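Side-chain contacts in beta-glucoside phosphorylase BglX (Unidentified, PDB 5VQE), which probably cleaves beta-glucosides by transferring their glucosyl unit to phosphate, as a phosphorylase of glycoside hydrolase family 3: residues L93-S98 and T160-Y165; M114-T119 and I173-A178; Y145-D150 and A178-C183. One frame throughout, in Å; residues are numbered along the deposited sequence.

Interaction 1. Residues L93-S98 and T160-Y165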
loop_
_atom_site.group_PDB
_atom_site.type_symbol
_atom_site.label_atom_id
_atom_site.label_comp_id
_atom_site.label_asym_id
_atom_site.label_seq_id
_atom_site.Cartn_x
_atom_site.Cartn_y
_atom_site.Cartn_z
ATOM N N LEU A 93 3.734 -4.897 3.140
ATOM C CA LEU A 93 5.097 -4.402 2.927
ATOM C C LEU A 93 5.114 -3.552 1.658
ATOM O O LEU A 93 5.536 -3.976 0.584
ATOM C CB LEU A 93 6.081 -5.558 2.857
ATOM C CG LEU A 93 6.224 -6.355 4.149
ATOM C CD1 LEU A 93 6.604 -7.791 3.836
ATOM C CD2 LEU A 93 7.253 -5.705 5.075
ATOM N N GLU A 94 4.664 -2.307 1.811
ATOM C CA GLU A 94 4.394 -1.408 0.699
ATOM C C GLU A 94 5.612 -0.587 0.283
ATOM O O GLU A 94 5.794 -0.321 -0.908
ATOM C CB GLU A 94 3.246 -0.473 1.092
ATOM C CG GLU A 94 2.773 0.478 0.023
ATOM C CD GLU A 94 1.722 1.429 0.563
ATOM O OE1 GLU A 94 2.090 2.538 1.015
ATOM O OE2 GLU A 94 0.532 1.046 0.573
ATOM N N ARG A 95 6.450 -0.185 1.244
ATOM C CA ARG A 95 7.500 0.803 1.015
ATOM C C ARG A 95 8.870 0.303 1.453
ATOM O O ARG A 95 9.803 1.110 1.605
ATOM C CB ARG A 95 7.161 2.100 1.748
ATOM C CG ARG A 95 5.760 2.561 1.439
ATOM C CD ARG A 95 5.489 3.956 1.920
ATOM N NE ARG A 95 4.116 4.324 1.607
ATOM C CZ ARG A 95 3.639 5.562 1.631
ATOM N NH1 ARG A 95 4.423 6.588 1.965
ATOM N NH2 ARG A 95 2.366 5.765 1.316
ATOM N N GLY A 96 9.011 -1.006 1.636
ATOM C CA GLY A 96 10.211 -1.614 2.178
ATOM C C GLY A 96 9.843 -2.358 3.443
ATOM O O GLY A 96 8.678 -2.704 3.630
ATOM N N GLY A 97 10.807 -2.603 4.327
ATOM C CA GLY A 97 10.475 -3.209 5.607
ATOM C C GLY A 97 9.535 -2.359 6.440
ATOM O O GLY A 97 8.744 -2.887 7.221
ATOM N N SER A 98 9.613 -1.040 6.295
ATOM C CA SER A 98 8.799 -0.107 7.059
ATOM C C SER A 98 8.235 0.957 6.128
ATOM O O SER A 98 8.640 1.080 4.970
ATOM C CB SER A 98 9.616 0.557 8.179
ATOM O OG SER A 98 9.983 -0.397 9.163
ATOM N N THR A 160 -5.278 6.319 -3.016
ATOM C CA THR A 160 -4.348 5.906 -4.058
ATOM C C THR A 160 -3.076 6.740 -3.936
ATOM O O THR A 160 -2.230 6.453 -3.084
ATOM C CB THR A 160 -5.006 6.044 -5.431
ATOM O OG1 THR A 160 -5.652 7.321 -5.537
ATOM C CG2 THR A 160 -6.052 4.938 -5.619
ATOM N N ASN A 161 -2.939 7.789 -4.742
ATOM C CA ASN A 161 -1.924 8.832 -4.510
ATOM C C ASN A 161 -0.546 8.174 -4.502
ATOM O O ASN A 161 -0.244 7.382 -5.411
ATOM C CB ASN A 161 -2.303 9.571 -3.232
ATOM C CG ASN A 161 -1.653 10.932 -3.133
ATOM O OD1 ASN A 161 -0.652 11.118 -2.426
ATOM N ND2 ASN A 161 -2.219 11.902 -3.845
ATOM N N VAL A 162 0.302 8.434 -3.505
ATOM C CA VAL A 162 1.669 7.928 -3.534
ATOM C C VAL A 162 1.758 6.422 -3.358
ATOM O O VAL A 162 2.846 5.869 -3.510
ATOM C CB VAL A 162 2.547 8.597 -2.454
ATOM C CG1 VAL A 162 2.682 10.083 -2.729
ATOM C CG2 VAL A 162 2.008 8.345 -1.056
ATOM N N ARG A 163 0.657 5.738 -3.034
ATOM C CA ARG A 163 0.691 4.282 -2.963
ATOM C C ARG A 163 0.756 3.640 -4.341
ATOM O O ARG A 163 1.013 2.431 -4.433
ATOM C CB ARG A 163 -0.531 3.754 -2.207
ATOM C CG ARG A 163 -0.594 4.175 -0.738
ATOM C CD ARG A 163 -1.903 3.728 -0.109
ATOM N NE ARG A 163 -1.922 2.306 0.213
ATOM C CZ ARG A 163 -3.030 1.583 0.348
ATOM N NH1 ARG A 163 -4.224 2.145 0.173
ATOM N NH2 ARG A 163 -2.947 0.295 0.641
ATOM N N THR A 164 0.525 4.408 -5.400
ATOM C CA THR A 164 0.563 3.918 -6.767
ATOM C C THR A 164 1.886 4.285 -7.427
ATOM O O THR A 164 2.661 5.107 -6.932
ATOM C CB THR A 164 -0.586 4.499 -7.605
ATOM O OG1 THR A 164 -0.287 5.857 -7.955
ATOM C CG2 THR A 164 -1.913 4.448 -6.866
ATOM N N TYR A 165 2.127 3.664 -8.579
ATOM C CA TYR A 165 3.208 4.043 -9.472
ATOM C C TYR A 165 2.787 5.146 -10.437
ATOM O O TYR A 165 3.392 5.302 -11.505
ATOM C CB TYR A 165 3.714 2.817 -10.243
ATOM C CG TYR A 165 4.309 1.759 -9.349
ATOM C CD1 TYR A 165 5.449 2.018 -8.599
ATOM C CD2 TYR A 165 3.728 0.503 -9.242
ATOM C CE1 TYR A 165 5.991 1.058 -7.767
ATOM C CE2 TYR A 165 4.271 -0.465 -8.411
ATOM C CZ TYR A 165 5.396 -0.177 -7.676
ATOM O OH TYR A 165 5.928 -1.132 -6.846
HETATM O O HOH W 1 -0.431 -1.359 1.244
#

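Interaction 2. Residues M114-T119 and I173-A178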
loop_
_atom_site.group_PDB
_atom_site.type_symbol
_atom_site.label_atom_id
_atom_site.label_comp_id
_atom_site.label_asym_id
_atom_site.label_seq_id
_atom_site.Cartn_x
_atom_site.Cartn_y
_atom_site.Cartn_z
ATOM N N MET A 114 5.222 5.738 -5.534
ATOM C CA MET A 114 5.261 6.818 -6.508
ATOM C C MET A 114 6.651 7.428 -6.582
ATOM O O MET A 114 7.108 7.798 -7.668
ATOM C CB MET A 114 4.224 7.890 -6.177
ATOM C CG MET A 114 4.174 8.967 -7.239
ATOM S SD MET A 114 2.933 10.216 -6.949
ATOM C CE MET A 114 1.451 9.308 -7.424
ATOM N N GLY A 115 7.343 7.522 -5.446
ATOM C CA GLY A 115 8.730 7.957 -5.477
ATOM C C GLY A 115 9.587 7.043 -6.330
ATOM O O GLY A 115 10.401 7.501 -7.132
ATOM N N VAL A 116 9.417 5.735 -6.162
ATOM C CA VAL A 116 10.056 4.770 -7.050
ATOM C C VAL A 116 9.693 5.048 -8.502
ATOM O O VAL A 116 10.548 4.990 -9.395
ATOM C CB VAL A 116 9.652 3.347 -6.633
ATOM C CG1 VAL A 116 10.062 2.322 -7.703
ATOM C CG2 VAL A 116 10.271 3.020 -5.282
ATOM N N ALA A 117 8.413 5.322 -8.770
ATOM C CA ALA A 117 7.984 5.566 -10.144
ATOM C C ALA A 117 8.644 6.811 -10.720
ATOM O O ALA A 117 8.934 6.864 -11.921
ATOM C CB ALA A 117 6.466 5.713 -10.208
ATOM N N ALA A 118 8.870 7.826 -9.881
ATOM C CA ALA A 118 9.507 9.055 -10.346
ATOM C C ALA A 118 10.946 8.825 -10.801
ATOM O O ALA A 118 11.462 9.602 -11.617
ATOM C CB ALA A 118 9.464 10.107 -9.243
ATOM N N THR A 119 11.621 7.787 -10.291
ATOM C CA THR A 119 12.935 7.450 -10.839
ATOM C C THR A 119 12.833 6.985 -12.286
ATOM O O THR A 119 13.823 7.057 -13.024
ATOM C CB THR A 119 13.642 6.352 -10.026
ATOM O OG1 THR A 119 13.067 5.067 -10.318
ATOM C CG2 THR A 119 13.578 6.614 -8.518
ATOM N N ILE A 173 2.727 -1.148 -15.161
ATOM C CA ILE A 173 3.050 -2.524 -15.537
ATOM C C ILE A 173 4.536 -2.793 -15.333
ATOM O O ILE A 173 4.921 -3.810 -14.743
ATOM C CB ILE A 173 2.613 -2.801 -16.991
ATOM C CG1 ILE A 173 1.080 -2.783 -17.096
ATOM C CG2 ILE A 173 3.167 -4.125 -17.499
ATOM C CD1 ILE A 173 0.537 -2.795 -18.522
ATOM N N ARG A 174 5.397 -1.887 -15.818
ATOM C CA ARG A 174 6.843 -2.077 -15.674
ATOM C C ARG A 174 7.236 -2.196 -14.209
ATOM O O ARG A 174 7.974 -3.108 -13.813
ATOM C CB ARG A 174 7.618 -0.905 -16.290
ATOM C CG ARG A 174 7.518 -0.736 -17.776
ATOM C CD ARG A 174 8.667 0.133 -18.299
ATOM N NE ARG A 174 8.612 1.541 -17.896
ATOM C CZ ARG A 174 7.847 2.465 -18.478
ATOM N NH1 ARG A 174 7.026 2.135 -19.477
ATOM N NH2 ARG A 174 7.889 3.722 -18.051
ATOM N N MET A 175 6.767 -1.255 -13.395
ATOM C CA MET A 175 7.196 -1.173 -12.005
ATOM C C MET A 175 6.654 -2.342 -11.195
ATOM O O MET A 175 7.372 -2.928 -10.377
ATOM C CB MET A 175 6.737 0.159 -11.412
ATOM C CG MET A 175 7.364 1.382 -12.069
ATOM S SD MET A 175 9.059 1.593 -11.512
ATOM C CE MET A 175 9.669 2.885 -12.613
ATOM N N ALA A 176 5.386 -2.689 -11.402
ATOM C CA ALA A 176 4.786 -3.775 -10.635
ATOM C C ALA A 176 5.429 -5.117 -10.968
ATOM O O ALA A 176 5.644 -5.946 -10.080
ATOM C CB ALA A 176 3.283 -3.824 -10.890
ATOM N N LYS A 177 5.733 -5.362 -12.244
ATOM C CA LYS A 177 6.420 -6.603 -12.596
ATOM C C LYS A 177 7.785 -6.683 -11.925
ATOM O O LYS A 177 8.203 -7.756 -11.466
ATOM C CB LYS A 177 6.588 -6.710 -14.110
ATOM C CG LYS A 177 5.332 -7.034 -14.898
ATOM C CD LYS A 177 5.735 -7.219 -16.365
ATOM C CE LYS A 177 4.577 -7.516 -17.282
ATOM N NZ LYS A 177 5.053 -7.593 -18.703
ATOM N N ALA A 178 8.497 -5.557 -11.881
ATOM C CA ALA A 178 9.803 -5.506 -11.232
ATOM C C ALA A 178 9.693 -5.712 -9.725
ATOM O O ALA A 178 10.510 -6.428 -9.132
ATOM C CB ALA A 178 10.483 -4.177 -11.534
#

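Interaction 3. Residues Y145-D150 and A178-C183. With G2F (2-deoxy-2-fluoro-alpha-D-glucopyranose), chain B.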
loop_
_atom_site.group_PDB
_atom_site.type_symbol
_atom_site.label_atom_id
_atom_site.label_comp_id
_atom_site.label_asym_id
_atom_site.label_seq_id
_atom_site.Cartn_x
_atom_site.Cartn_y
_atom_site.Cartn_z
ATOM N N TYR A 145 1.053 -8.236 0.615
ATOM C CA TYR A 145 -0.172 -7.753 -0.008
ATOM C C TYR A 145 0.156 -6.613 -0.967
ATOM O O TYR A 145 -0.370 -5.507 -0.830
ATOM C CB TYR A 145 -1.164 -7.280 1.059
ATOM C CG TYR A 145 -1.883 -8.350 1.849
ATOM C CD1 TYR A 145 -2.167 -9.597 1.303
ATOM C CD2 TYR A 145 -2.326 -8.084 3.141
ATOM C CE1 TYR A 145 -2.860 -10.550 2.028
ATOM C CE2 TYR A 145 -3.021 -9.029 3.867
ATOM C CZ TYR A 145 -3.290 -10.255 3.311
ATOM O OH TYR A 145 -3.987 -11.183 4.060
ATOM N N GLU A 146 1.065 -6.862 -1.900
ATOM C CA GLU A 146 1.542 -5.866 -2.848
ATOM C C GLU A 146 2.001 -6.604 -4.098
ATOM O O GLU A 146 2.332 -7.791 -4.029
ATOM C CB GLU A 146 2.705 -5.052 -2.270
ATOM C CG GLU A 146 2.607 -4.675 -0.794
ATOM C CD GLU A 146 1.664 -3.526 -0.497
ATOM O OE1 GLU A 146 1.340 -2.739 -1.416
ATOM O OE2 GLU A 146 1.251 -3.406 0.683
ATOM N N PRO A 147 2.086 -5.920 -5.246
ATOM C CA PRO A 147 2.015 -4.482 -5.511
ATOM C C PRO A 147 0.641 -3.923 -5.839
ATOM O O PRO A 147 -0.260 -4.598 -6.331
ATOM C CB PRO A 147 2.921 -4.326 -6.728
ATOM C CG PRO A 147 2.639 -5.567 -7.507
ATOM C CD PRO A 147 2.465 -6.663 -6.465
ATOM N N ILE A 148 0.522 -2.637 -5.553
ATOM C CA ILE A 148 -0.649 -1.852 -5.913
ATOM C C ILE A 148 -0.550 -1.487 -7.385
ATOM O O ILE A 148 0.403 -0.821 -7.807
ATOM C CB ILE A 148 -0.747 -0.598 -5.035
ATOM C CG1 ILE A 148 -1.075 -1.018 -3.598
ATOM C CG2 ILE A 148 -1.808 0.376 -5.565
ATOM C CD1 ILE A 148 -0.918 0.076 -2.589
ATOM N N ILE A 149 -1.535 -1.923 -8.165
ATOM C CA ILE A 149 -1.575 -1.616 -9.589
ATOM C C ILE A 149 -2.817 -0.791 -9.888
ATOM O O ILE A 149 -3.331 -0.803 -11.010
ATOM C CB ILE A 149 -1.513 -2.895 -10.446
ATOM C CG1 ILE A 149 -2.631 -3.873 -10.065
ATOM C CG2 ILE A 149 -0.141 -3.534 -10.309
ATOM C CD1 ILE A 149 -2.746 -5.052 -11.026
ATOM N N ASP A 150 -3.297 -0.052 -8.889
ATOM C CA ASP A 150 -4.257 1.010 -9.147
ATOM C C ASP A 150 -3.615 2.096 -9.997
ATOM O O ASP A 150 -2.398 2.294 -9.978
ATOM C CB ASP A 150 -4.750 1.632 -7.843
ATOM C CG ASP A 150 -5.425 0.632 -6.933
ATOM O OD1 ASP A 150 -6.097 -0.280 -7.453
ATOM O OD2 ASP A 150 -5.294 0.783 -5.696
ATOM N N ALA A 178 8.497 -5.557 -11.881
ATOM C CA ALA A 178 9.803 -5.506 -11.232
ATOM C C ALA A 178 9.693 -5.712 -9.725
ATOM O O ALA A 178 10.510 -6.428 -9.132
ATOM C CB ALA A 178 10.483 -4.177 -11.534
ATOM N N TYR A 179 8.710 -5.074 -9.081
ATOM C CA TYR A 179 8.482 -5.325 -7.663
ATOM C C TYR A 179 8.303 -6.818 -7.424
ATOM O O TYR A 179 8.916 -7.400 -6.519
ATOM C CB TYR A 179 7.260 -4.538 -7.169
ATOM C CG TYR A 179 6.897 -4.794 -5.711
ATOM C CD1 TYR A 179 6.144 -5.904 -5.350
ATOM C CD2 TYR A 179 7.304 -3.925 -4.700
ATOM C CE1 TYR A 179 5.805 -6.151 -4.027
ATOM C CE2 TYR A 179 6.969 -4.170 -3.361
ATOM C CZ TYR A 179 6.220 -5.286 -3.039
ATOM O OH TYR A 179 5.872 -5.560 -1.733
ATOM N N CYS A 180 7.482 -7.461 -8.255
ATOM C CA CYS A 180 7.258 -8.892 -8.097
ATOM C C CYS A 180 8.541 -9.682 -8.317
ATOM O O CYS A 180 8.780 -10.687 -7.637
ATOM C CB CYS A 180 6.175 -9.369 -9.059
ATOM S SG CYS A 180 4.509 -8.733 -8.680
ATOM N N ARG A 181 9.371 -9.264 -9.274
ATOM C CA ARG A 181 10.639 -9.962 -9.467
ATOM C C ARG A 181 11.462 -9.945 -8.191
ATOM O O ARG A 181 12.037 -10.968 -7.799
ATOM C CB ARG A 181 11.436 -9.343 -10.614
ATOM C CG ARG A 181 11.000 -9.792 -11.993
ATOM C CD ARG A 181 12.105 -9.548 -13.036
ATOM N NE ARG A 181 12.523 -8.149 -13.120
ATOM C CZ ARG A 181 11.859 -7.204 -13.783
ATOM N NH1 ARG A 181 10.730 -7.493 -14.414
ATOM N NH2 ARG A 181 12.321 -5.963 -13.809
ATOM N N GLY A 182 11.528 -8.785 -7.530
ATOM C CA GLY A 182 12.291 -8.680 -6.300
ATOM C C GLY A 182 11.746 -9.564 -5.197
ATOM O O GLY A 182 12.508 -10.123 -4.406
ATOM N N CYS A 183 10.419 -9.708 -5.127
ATOM C CA CYS A 183 9.834 -10.527 -4.071
ATOM C C CYS A 183 10.083 -12.010 -4.312
ATOM O O CYS A 183 10.372 -12.754 -3.368
ATOM C CB CYS A 183 8.324 -10.268 -3.954
ATOM S SG CYS A 183 7.886 -8.635 -3.384
HETATM C C1 G2F B . -7.644 -3.591 2.693
HETATM C C2 G2F B . -6.738 -2.565 1.939
HETATM C C3 G2F B . -5.516 -3.339 1.361
HETATM C C4 G2F B . -4.808 -4.094 2.528
HETATM C C5 G2F B . -5.855 -5.049 3.198
HETATM C C6 G2F B . -5.222 -5.793 4.440
HETATM O O3 G2F B . -4.593 -2.389 0.895
HETATM O O4 G2F B . -3.820 -4.911 1.959
HETATM O O5 G2F B . -6.921 -4.259 3.698
HETATM O O6 G2F B . -4.648 -4.835 5.284
HETATM F F2 G2F B . -7.423 -2.004 0.919
#

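Interaction 1. Residues L93-S98 and T160-Y165
E94 and R163 form a straight salt bridge: NE of R163 lies 2.8 Å from OE2 of E94, with an N-H...O angle of 179° and the oxygen in the guanidinium plane. At the acceptor the bond is tilted, OE2 being met on its syn side from 25° out of the carboxylate plane. CG of E94, anti to the backbone N (chi1 -176°), and the extended chain beyond it carry the carboxylate across to R163. Water 1 adds a second bond to OE2 of E94, donating at 2.7 Å, and itself accepts from NH2 of R163 at 3.1 Å. The other oxygen, OE1 of E94, uses its anti lone pair for NE of R95 at 2.8 Å, while NH2 of R95 adds a weak bond. Both carboxylate oxygens are thus gripped, within a three-residue salt-bridge network. NH2 of R95 also rests 3.5 Å from the CG2 methyl of V162. Beyond the network, R95 NH1 binds the Y109 hydroxyl, R163 NH1 the I159 carbonyl and R163 NH2 O3 of the bound fluoroglucose. Replacing E94 by an alanine would probably leave R95 and R163 without their shared anion, NE of R163 losing its mate and the sugar-binding guanidinium less firmly fixed. The contact is buried between two loops of the TIM-barrel domain: L93-S98 follows strand 88-91, and T160-Y165 lies between strand 143-144, its neighbour in the parallel sheet, and helix 169-184.

Interaction 2. Residues M114-T119 and I173-A178
V116 is the first residue of M114-T119 to touch the other helix. Its CG1 methyl stands anti to the backbone N (chi1 168°), which carries it to 4.0 Å from SD of M175; the two side chains run past each other in opposite directions. The carbonyl of V116 has two kinds of neighbour. The CE methyl of M175 lies 3.9 Å from V116 O, a van der Waals approach, whereas OG1 of T119 donates to V116 O at 2.7 Å, in the carbonyl plane. The oxygen is therefore satisfied within its own segment, and no hydrogen bond joins the two segments. This is plain helix-helix packing inside the TIM-barrel domain: helix 113-119 leans on helix 169-184, and A125 of helix 122-138 touches both V116 and M175, filling in beside them. At A117 the backbones come nearest, its CA 7.0 Å from CA of M175. The methionine covers this point with its end, CE of M175 lying 4.0 Å from CA of A117. The bend at chi2 (-76°) folds the chain of M175, bringing SD beside V116 and CE over A117. Three residues on from V116, T119 not only donates to V116 O; its OG1 also accepts from the backbone N of D121. Nearby, R174 of the opposite helix forms a salt bridge with D120.

Interaction 3. Residues Y145-D150 and A178-C183
The ring of Y179 lies obliquely against P147 and E146, and its first torsion explains how it reaches them. With CG anti to the backbone N (chi1 177°), the ring extends from helix 169-184 toward the loop. CD1 of Y179 then sits 3.8 Å from P147 CB and 3.9 Å from P147 CD, so two corners of the pyrrolidine ring bear on one ring carbon. C180 touches the same proline, placing SG 3.7 Å from CD of P147. P147 follows a cis peptide bond, and its ring packs on two successive helix residues, Y179 and C180. Topologically this is part of a beta/alpha unit of the TIM barrel: Y145-D150 follows strand 143-144 and makes backbone hydrogen bonds to strand 191-195, while helix 169-184, which follows the loop in the chain, packs against E146 and P147. Further out on the tyrosine, OH of Y179 is 3.3 Å from CB of E146, a van der Waals contact; the polar needs of the hydroxyl are met by the L93 carbonyl and the T144 hydroxyl. E146 starts toward the helix but turns back, its chain bent at chi2 (-77°). The carboxylate plane ends up 68° from the tyrosine ring, and OE2 makes a salt bridge to K193 NZ, which also binds the carbonyl of Y145. As K193 is hydrogen-bonded to the fluoroglucose as well, E146 is a second-shell residue that probably positions K193. Y145 sets out away from the helix and borders the sugar directly: its CD2 lies 3.7 Å from O4 and 3.9 Å from C6 of the fluoroglucose. D150 OD2 is hydrogen-bonded to ND1 of H194, whose NE2 reaches the sugar.

In the fold
All three contacts are buried within the family 3 N-terminal domain, and none is a surface contact, yet their chemistry differs with place in the fold. Interaction 1, whose centre lies about 4 Å from the centre of the chain, joins two loops by ionic bonds and includes a ligand-binding arginine. Interaction 3, its centre about 10 Å from that point, is mainly apolar where loop meets helix but has one pocket residue, Y145, on its loop side. Interaction 2, centred about 13 Å away, is van der Waals packing without a hydrogen bond between its segments. Interactions 2 and 3 share helix 169-184. Probable hydrogen bonds tie interaction 1 to interaction 2 (V162 O to M114 N) and to interaction 3 (L93 O to Y179 OH).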